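Local atomic coordinates of 2-hydroxyethylphosphonate dioxygenase (Streptomyces viridochromogenes, PDB entry 4YAR), a protein that uses non-heme iron and dioxygen to convert 2-hydroxyethylphosphonate into hydroxymethylphosphonate and formate during biosynthesis of the herbicidal antibiotic bialaphos. Residues F238-H244 with A282-D286; I351-E355 with H410-W416. The protein carries 1 engineered substitution. One frame throughout, in Å; residues are numbered along the deposited sequence.

Contact 1. Residues F238-H244 with A282-D286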
ATOM      1  N   PHE A 238       9.956   7.025  24.541  1.00 16.81           N
ATOM      2  CA  PHE A 238      11.325   6.618  24.213  1.00 15.49           C
ATOM      3  C   PHE A 238      12.266   6.683  25.435  1.00 16.92           C
ATOM      4  O   PHE A 238      13.147   5.818  25.633  1.00 19.72           O
ATOM      5  CB  PHE A 238      11.940   7.439  23.149  1.00 16.49           C
ATOM      6  CG  PHE A 238      11.309   7.310  21.791  1.00 15.17           C
ATOM      7  CD1 PHE A 238      10.339   6.364  21.489  1.00 17.86           C
ATOM      8  CD2 PHE A 238      11.811   8.070  20.780  1.00 17.07           C
ATOM      9  CE1 PHE A 238       9.800   6.290  20.226  1.00 18.45           C
ATOM     10  CE2 PHE A 238      11.293   7.996  19.503  1.00 17.36           C
ATOM     11  CZ  PHE A 238      10.333   7.040  19.218  1.00 17.42           C
ATOM     12  N   LEU A 239      12.091   7.694  26.264  1.00 17.01           N
ATOM     13  CA  LEU A 239      12.990   7.833  27.399  1.00 18.40           C
ATOM     14  C   LEU A 239      12.692   6.760  28.464  1.00 18.86           C
ATOM     15  O   LEU A 239      13.639   6.137  28.972  1.00 20.32           O
ATOM     16  CB  LEU A 239      12.923   9.268  27.967  1.00 18.38           C
ATOM     17  CG  LEU A 239      13.347  10.352  27.005  1.00 19.92           C
ATOM     18  CD1 LEU A 239      13.290  11.735  27.748  1.00 22.14           C
ATOM     19  CD2 LEU A 239      14.668  10.092  26.377  1.00 19.40           C
ATOM     20  N   ALA A 240      11.419   6.576  28.805  1.00 17.67           N
ATOM     21  CA  ALA A 240      10.981   5.469  29.690  1.00 20.16           C
ATOM     22  C   ALA A 240      11.474   4.114  29.266  1.00 19.30           C
ATOM     23  O   ALA A 240      11.948   3.289  30.082  1.00 18.88           O
ATOM     24  CB  ALA A 240       9.477   5.485  29.853  1.00 20.25           C
ATOM     25  N   ARG A 241      11.478   3.899  27.940  1.00 19.21           N
ATOM     26  CA  ARG A 241      11.997   2.704  27.409  1.00 19.55           C
ATOM     27  C   ARG A 241      13.422   2.450  27.833  1.00 19.77           C
ATOM     28  O   ARG A 241      13.799   1.306  28.056  1.00 20.39           O
ATOM     29  CB  ARG A 241      11.890   2.675  25.877  1.00 19.69           C
ATOM     30  CG  ARG A 241      12.285   1.366  25.259  1.00 20.52           C
ATOM     31  CD  ARG A 241      11.102   0.526  24.946  1.00 21.91           C
ATOM     32  NE  ARG A 241      11.388  -0.670  24.130  1.00 23.01           N
ATOM     33  CZ  ARG A 241      11.180  -1.919  24.535  1.00 21.16           C
ATOM     34  NH1 ARG A 241      10.865  -2.167  25.802  1.00 21.45           N
ATOM     35  NH2 ARG A 241      11.380  -2.930  23.717  1.00 21.45           N
ATOM     36  N   ARG A 242      14.216   3.498  27.866  1.00 18.95           N
ATOM     37  CA  ARG A 242      15.613   3.479  28.179  1.00 17.78           C
ATOM     38  C   ARG A 242      15.945   3.808  29.614  1.00 16.65           C
ATOM     39  O   ARG A 242      17.096   4.066  29.927  1.00 17.69           O
ATOM     40  CB  ARG A 242      16.330   4.471  27.287  1.00 18.21           C
ATOM     41  CG  ARG A 242      16.201   4.109  25.788  1.00 19.03           C
ATOM     42  CD  ARG A 242      16.429   5.228  24.825  1.00 18.59           C
ATOM     43  NE  ARG A 242      16.451   4.659  23.463  1.00 19.79           N
ATOM     44  CZ  ARG A 242      15.379   4.309  22.767  1.00 19.88           C
ATOM     45  NH1 ARG A 242      14.171   4.520  23.233  1.00 17.60           N
ATOM     46  NH2 ARG A 242      15.539   3.765  21.562  1.00 19.19           N
ATOM     47  N   ALA A 243      14.952   3.760  30.480  1.00 16.90           N
ATOM     48  CA  ALA A 243      15.096   4.042  31.924  1.00 18.93           C
ATOM     49  C   ALA A 243      15.746   5.394  32.135  1.00 19.33           C
ATOM     50  O   ALA A 243      16.636   5.585  32.996  1.00 17.32           O
ATOM     51  CB  ALA A 243      15.878   2.937  32.606  1.00 19.00           C
ATOM     52  N   HIS A 244      15.260   6.319  31.330  1.00 17.55           N
ATOM     53  CA  HIS A 244      15.657   7.745  31.411  1.00 18.14           C
ATOM     54  C   HIS A 244      14.483   8.632  31.719  1.00 18.49           C
ATOM     55  O   HIS A 244      13.329   8.334  31.380  1.00 18.02           O
ATOM     56  CB  HIS A 244      16.328   8.209  30.101  1.00 17.21           C
ATOM     57  CG  HIS A 244      17.816   8.085  30.065  1.00 21.00           C
ATOM     58  ND1 HIS A 244      18.471   7.204  29.228  1.00 21.83           N
ATOM     59  CD2 HIS A 244      18.800   8.794  30.681  1.00 19.49           C
ATOM     60  CE1 HIS A 244      19.775   7.311  29.384  1.00 17.44           C
ATOM     61  NE2 HIS A 244      19.999   8.290  30.234  1.00 25.07           N
ATOM     62  N   ALA A 282      22.772  10.307  21.283  1.00 23.73           N
ATOM     63  CA  ALA A 282      23.265   9.964  22.617  1.00 22.51           C
ATOM     64  C   ALA A 282      22.553   8.787  23.222  1.00 22.97           C
ATOM     65  O   ALA A 282      23.187   8.001  23.914  1.00 21.06           O
ATOM     66  CB  ALA A 282      23.143  11.146  23.544  1.00 22.82           C
ATOM     67  N   LEU A 283      21.244   8.701  23.013  1.00 21.61           N
ATOM     68  CA  LEU A 283      20.361   7.660  23.611  1.00 24.89           C
ATOM     69  C   LEU A 283      20.007   6.471  22.743  1.00 23.78           C
ATOM     70  O   LEU A 283      19.445   5.447  23.217  1.00 21.83           O
ATOM     71  CB  LEU A 283      19.070   8.326  24.074  1.00 26.52           C
ATOM     72  CG  LEU A 283      19.159   9.361  25.213  1.00 32.65           C
ATOM     73  CD1 LEU A 283      18.028   9.011  26.183  1.00 36.36           C
ATOM     74  CD2 LEU A 283      20.439   9.342  26.016  1.00 32.65           C
ATOM     75  N   GLY A 284      20.347   6.564  21.456  1.00 21.99           N
ATOM     76  CA  GLY A 284      20.146   5.427  20.570  1.00 20.59           C
ATOM     77  C   GLY A 284      18.747   5.379  19.958  1.00 18.50           C
ATOM     78  O   GLY A 284      18.129   4.306  19.920  1.00 18.33           O
ATOM     79  N   PHE A 285      18.226   6.505  19.488  1.00 16.46           N
ATOM     80  CA  PHE A 285      16.981   6.519  18.747  1.00 18.65           C
ATOM     81  C   PHE A 285      17.041   7.418  17.514  1.00 18.41           C
ATOM     82  O   PHE A 285      17.954   8.228  17.376  1.00 18.17           O
ATOM     83  CB  PHE A 285      15.756   6.874  19.661  1.00 18.76           C
ATOM     84  CG  PHE A 285      15.737   8.262  20.175  1.00 18.87           C
ATOM     85  CD1 PHE A 285      15.270   9.308  19.396  1.00 19.59           C
ATOM     86  CD2 PHE A 285      16.074   8.527  21.514  1.00 21.22           C
ATOM     87  CE1 PHE A 285      15.241  10.598  19.891  1.00 22.17           C
ATOM     88  CE2 PHE A 285      16.020   9.813  21.996  1.00 20.68           C
ATOM     89  CZ  PHE A 285      15.629  10.842  21.206  1.00 21.61           C
ATOM     90  N   ASP A 286      16.058   7.252  16.638  1.00 17.43           N
ATOM     91  CA  ASP A 286      15.969   8.023  15.387  1.00 17.01           C
ATOM     92  C   ASP A 286      15.055   9.238  15.574  1.00 16.54           C
ATOM     93  O   ASP A 286      13.845   9.137  15.770  1.00 18.83           O
ATOM     94  CB  ASP A 286      15.442   7.105  14.308  1.00 18.55           C
ATOM     95  CG  ASP A 286      15.457   7.751  12.926  1.00 19.79           C
ATOM     96  OD1 ASP A 286      15.571   8.992  12.734  1.00 16.72           O
ATOM     97  OD2 ASP A 286      15.399   6.957  11.984  1.00 19.68           O
TER
HETATM   98  O   HOH W   1      18.167   2.231  21.449  1.00 29.92           O

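Contact 2. Residues I351-E355 with H410-W416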
ATOM      1  N   ILE A 351      10.175   1.809 -14.017  1.00 24.16           N
ATOM      2  CA  ILE A 351      10.762   0.969 -12.961  1.00 26.64           C
ATOM      3  C   ILE A 351      10.187   1.716 -11.716  1.00 28.35           C
ATOM      4  O   ILE A 351      10.364   2.913 -11.535  1.00 35.16           O
ATOM      5  CB  ILE A 351      12.310   0.813 -12.974  1.00 30.59           C
ATOM      6  CG1 ILE A 351      12.893   0.641 -14.403  1.00 36.62           C
ATOM      7  CG2 ILE A 351      12.734  -0.459 -12.239  1.00 33.03           C
ATOM      8  CD1 ILE A 351      14.423   0.413 -14.505  1.00 37.31           C
ATOM      9  N   ASP A 352       9.375   1.039 -10.925  1.00 21.64           N
ATOM     10  CA  ASP A 352       8.843   1.661  -9.745  1.00 20.76           C
ATOM     11  C   ASP A 352       9.375   0.933  -8.514  1.00 19.59           C
ATOM     12  O   ASP A 352       9.615  -0.230  -8.567  1.00 19.22           O
ATOM     13  CB  ASP A 352       7.301   1.517  -9.689  1.00 20.46           C
ATOM     14  CG  ASP A 352       6.561   2.641 -10.394  1.00 25.41           C
ATOM     15  OD1 ASP A 352       6.592   2.578 -11.620  1.00 26.83           O
ATOM     16  OD2 ASP A 352       5.789   3.438  -9.724  1.00 29.46           O
ATOM     17  N   HIS A 353       9.443   1.614  -7.386  1.00 19.19           N
ATOM     18  CA  HIS A 353       9.976   0.947  -6.160  1.00 18.98           C
ATOM     19  C   HIS A 353       9.011   0.056  -5.334  1.00 18.01           C
ATOM     20  O   HIS A 353       9.354  -0.413  -4.228  1.00 17.68           O
ATOM     21  CB  HIS A 353      10.664   1.958  -5.297  1.00 18.37           C
ATOM     22  CG  HIS A 353       9.747   2.915  -4.618  1.00 19.38           C
ATOM     23  ND1 HIS A 353       9.000   2.551  -3.520  1.00 18.93           N
ATOM     24  CD2 HIS A 353       9.535   4.244  -4.806  1.00 17.27           C
ATOM     25  CE1 HIS A 353       8.331   3.601  -3.091  1.00 20.59           C
ATOM     26  NE2 HIS A 353       8.674   4.645  -3.811  1.00 18.18           N
ATOM     27  N   ALA A 354       7.793  -0.107  -5.849  1.00 16.71           N
ATOM     28  CA  ALA A 354       6.840  -1.025  -5.330  1.00 17.96           C
ATOM     29  C   ALA A 354       5.858  -1.445  -6.469  1.00 18.50           C
ATOM     30  O   ALA A 354       6.129  -1.233  -7.611  1.00 18.96           O
ATOM     31  CB  ALA A 354       6.120  -0.380  -4.143  1.00 16.59           C
ATOM     32  N   GLU A 355       4.726  -2.041  -6.111  1.00 19.52           N
ATOM     33  CA  GLU A 355       3.780  -2.613  -7.060  1.00 20.07           C
ATOM     34  C   GLU A 355       2.983  -1.547  -7.820  1.00 17.56           C
ATOM     35  O   GLU A 355       2.696  -0.444  -7.341  1.00 15.93           O
ATOM     36  CB  GLU A 355       2.804  -3.540  -6.346  1.00 23.71           C
ATOM     37  CG  GLU A 355       3.421  -4.710  -5.603  1.00 28.44           C
ATOM     38  CD  GLU A 355       2.397  -5.613  -4.926  1.00 30.54           C
ATOM     39  OE1 GLU A 355       1.195  -5.569  -5.230  1.00 25.39           O
ATOM     40  OE2 GLU A 355       2.851  -6.425  -4.122  1.00 44.69           O
ATOM     41  N   HIS A 410       6.472  -2.954   0.270  1.00 19.63           N
ATOM     42  CA  HIS A 410       7.887  -3.098  -0.018  1.00 19.75           C
ATOM     43  C   HIS A 410       8.173  -2.695  -1.496  1.00 21.05           C
ATOM     44  O   HIS A 410       7.557  -3.260  -2.385  1.00 21.07           O
ATOM     45  CB  HIS A 410       8.279  -4.559   0.215  1.00 22.41           C
ATOM     46  CG  HIS A 410       7.950  -5.031   1.601  1.00 22.54           C
ATOM     47  ND1 HIS A 410       8.502  -4.467   2.730  1.00 23.50           N
ATOM     48  CD2 HIS A 410       7.136  -6.026   2.035  1.00 23.72           C
ATOM     49  CE1 HIS A 410       8.001  -5.062   3.798  1.00 26.93           C
ATOM     50  NE2 HIS A 410       7.178  -6.015   3.402  1.00 24.71           N
ATOM     51  N   LEU A 411       8.998  -1.689  -1.732  1.00 22.33           N
ATOM     52  CA  LEU A 411       9.570  -0.814  -0.685  1.00 22.28           C
ATOM     53  C   LEU A 411       8.580   0.292  -0.405  1.00 22.06           C
ATOM     54  O   LEU A 411       8.169   0.989  -1.322  1.00 22.04           O
ATOM     55  CB  LEU A 411      10.862  -0.160  -1.129  1.00 24.27           C
ATOM     56  CG  LEU A 411      12.065  -1.018  -1.427  1.00 30.72           C
ATOM     57  CD1 LEU A 411      13.261  -0.167  -1.847  1.00 29.64           C
ATOM     58  CD2 LEU A 411      12.431  -1.782  -0.205  1.00 33.81           C
ATOM     59  N   GLY A 412       8.136   0.408   0.840  1.00 17.71           N
ATOM     60  CA  GLY A 412       7.218   1.433   1.226  1.00 17.32           C
ATOM     61  C   GLY A 412       7.954   2.456   2.056  1.00 15.11           C
ATOM     62  O   GLY A 412       9.193   2.279   2.300  1.00 16.19           O
ATOM     63  N   TYR A 413       7.232   3.492   2.512  1.00 15.75           N
ATOM     64  CA  TYR A 413       7.941   4.639   3.120  1.00 15.35           C
ATOM     65  C   TYR A 413       8.616   4.233   4.463  1.00 15.32           C
ATOM     66  O   TYR A 413       9.686   4.707   4.742  1.00 18.18           O
ATOM     67  CB  TYR A 413       7.153   5.943   3.216  1.00 15.30           C
ATOM     68  CG  TYR A 413       6.212   6.012   4.403  1.00 15.66           C
ATOM     69  CD1 TYR A 413       5.171   5.106   4.546  1.00 15.96           C
ATOM     70  CD2 TYR A 413       6.364   6.921   5.375  1.00 16.25           C
ATOM     71  CE1 TYR A 413       4.300   5.161   5.626  1.00 16.07           C
ATOM     72  CE2 TYR A 413       5.481   7.002   6.458  1.00 16.47           C
ATOM     73  CZ  TYR A 413       4.465   6.116   6.607  1.00 17.46           C
ATOM     74  OH  TYR A 413       3.594   6.207   7.724  1.00 20.66           O
ATOM     75  N   GLN A 414       8.044   3.273   5.171  1.00 15.35           N
ATOM     76  CA  GLN A 414       8.656   2.748   6.417  1.00 16.72           C
ATOM     77  C   GLN A 414       9.935   1.920   6.136  1.00 18.33           C
ATOM     78  O   GLN A 414      10.903   1.974   6.923  1.00 18.27           O
ATOM     79  CB  GLN A 414       7.625   1.898   7.128  1.00 16.92           C
ATOM     80  CG  GLN A 414       6.532   2.698   7.738  1.00 18.96           C
ATOM     81  CD  GLN A 414       5.342   1.815   8.088  1.00 20.79           C
ATOM     82  OE1 GLN A 414       4.709   1.198   7.184  1.00 22.85           O
ATOM     83  NE2 GLN A 414       4.988   1.769   9.393  1.00 21.65           N
ATOM     84  N   ASP A 415      10.005   1.171   5.001  1.00 16.78           N
ATOM     85  CA  ASP A 415      11.270   0.496   4.562  1.00 18.15           C
ATOM     86  C   ASP A 415      12.318   1.567   4.256  1.00 18.59           C
ATOM     87  O   ASP A 415      13.517   1.441   4.619  1.00 17.87           O
ATOM     88  CB  ASP A 415      11.095  -0.324   3.251  1.00 16.97           C
ATOM     89  CG  ASP A 415      10.494  -1.681   3.456  1.00 19.80           C
ATOM     90  OD1 ASP A 415      10.442  -2.213   4.589  1.00 19.50           O
ATOM     91  OD2 ASP A 415      10.058  -2.322   2.476  1.00 21.95           O
ATOM     92  N   TRP A 416      11.894   2.655   3.633  1.00 19.72           N
ATOM     93  CA  TRP A 416      12.849   3.729   3.339  1.00 20.09           C
ATOM     94  C   TRP A 416      13.490   4.287   4.568  1.00 21.28           C
ATOM     95  O   TRP A 416      14.734   4.548   4.611  1.00 21.02           O
ATOM     96  CB  TRP A 416      12.262   4.824   2.442  1.00 20.63           C
ATOM     97  CG  TRP A 416      12.123   4.423   1.028  1.00 18.92           C
ATOM     98  CD1 TRP A 416      10.967   4.234   0.328  1.00 23.43           C
ATOM     99  CD2 TRP A 416      13.191   4.102   0.118  1.00 21.39           C
ATOM    100  NE1 TRP A 416      11.246   3.833  -0.962  1.00 24.03           N
ATOM    101  CE2 TRP A 416      12.599   3.734  -1.119  1.00 22.87           C
ATOM    102  CE3 TRP A 416      14.590   4.105   0.224  1.00 21.07           C
ATOM    103  CZ2 TRP A 416      13.361   3.387  -2.236  1.00 26.60           C
ATOM    104  CZ3 TRP A 416      15.361   3.735  -0.906  1.00 22.72           C
ATOM    105  CH2 TRP A 416      14.730   3.371  -2.100  1.00 26.21           C
TER

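Contact 1. Residues F238-H244 with A282-D286
Arg242 and Leu283 meet where helices 231-241 and 270-283 both come to an end, and the guanidinium group ties the two ends together. The arginine chain runs extended from CG to NE, which carries the charged group past Leu283 CB to the carbonyls at the second helix end. Arg242 NE donates to Leu283 O at 3.1 Å, with an N-H...O angle of 137°, and Arg242 NH2 to Gly284 O, also at 3.1 Å; both donors stand above the carbonyl planes. The third nitrogen turns back to its own helix, Arg242 NH1 reaching Phe238 O at 2.9 Å in the guanidinium plane. This outer side is the wet one: a water accepts from Arg242 NH2 and donates to Gly284 O, bridging the same pair.

Beneath the polar layer the contact is apolar and tightly packed. Leu239 CD2 lies 3.5 Å from Leu283 CD1, the two side chains crossing at about a right angle, and the same methyl of Leu283 sits over a face of the His244 imidazole in a CH-pi contact. Phe238 sets CD2 over the rim of one face of Phe285, 3.9 Å from Phe285 CD1, with the ring planes at 52°. Helix 246-253 backs this layer, Ala249 touching both leucines.

Helix 231-241 closes in a Schellman motif with Ala243 as its C-prime residue, and Gly284, at positive phi, follows the other helix. The two helices thus pack end by end against helix 246-253, consistent with the compact helical bundle of a Cro/C1-type helix-turn-helix domain.

Contact 2. Residues I351-E355 with H410-W416
A loop-to-loop junction beside the seven-stranded antiparallel sheet joins residues 351-355, which lead into strand 355-362, to the turn that precedes helix 413-420. His353 and Leu411 hold it together through a reciprocal pair of hydrogen bonds. Leu411 N donates to His353 O at 2.8 Å, in the carbonyl plane. In return His353 ND1 donates to Leu411 O, again at 2.8 Å, though less straight, with an N-H...O angle of 130°; the acceptor lies in the ring plane of the histidine. A chi1 of 72° places the imidazole between its own backbone N and carbonyl carbon, and from there ND1 faces the leucine carbonyl.

The ring is also met from above. Trp416, one turn into the helix, presents its NE1 edge over the rim of one imidazole face, with NE1 3.6 Å from His353 CE1 and the planes at 88°, an edge-to-face pair. Leu411 CD1 packs over a face of the indole, joining the leucine and the indole in the same cluster as His353. Beside them Ala354 CB rests 3.7 Å from His410 O, close to the cis peptide bond that joins His410 to Leu411.

On the helical side the turn is braced internally: His410 ND1 bonds to the syn lone pair of Asp415 OD2 at 2.7 Å, and Gly412, the N-cap residue, accepts from Trp416 N.

Because ND1 donates to the leucine carbonyl, a neutral His353 would have its proton on that nitrogen. The bond in the plane of the imidazole and the indole edge above one face together probably restrict rotation of the ring.

How the contacts relate
The two contacts come in series along the chain: contact 1 closes at Asp286 before contact 2 opens at Ile351. Their centres lie about 28 Å apart and their nearest atoms about 8 Å, without touching. Contact 1 joins two helix ends within the second Cro/C1-type region, its centre about 30 Å from the centre of the chain, whereas the centre of contact 2 lies about 9 Å from that point and the contact joins a loop leading into the seven-stranded antiparallel sheet to helix 413-420. A link between the regions runs from Asp286 to Asn421, just beyond that helix. Both lie away from the iron and substrate sites and serve as structural joints in separate parts of the fold.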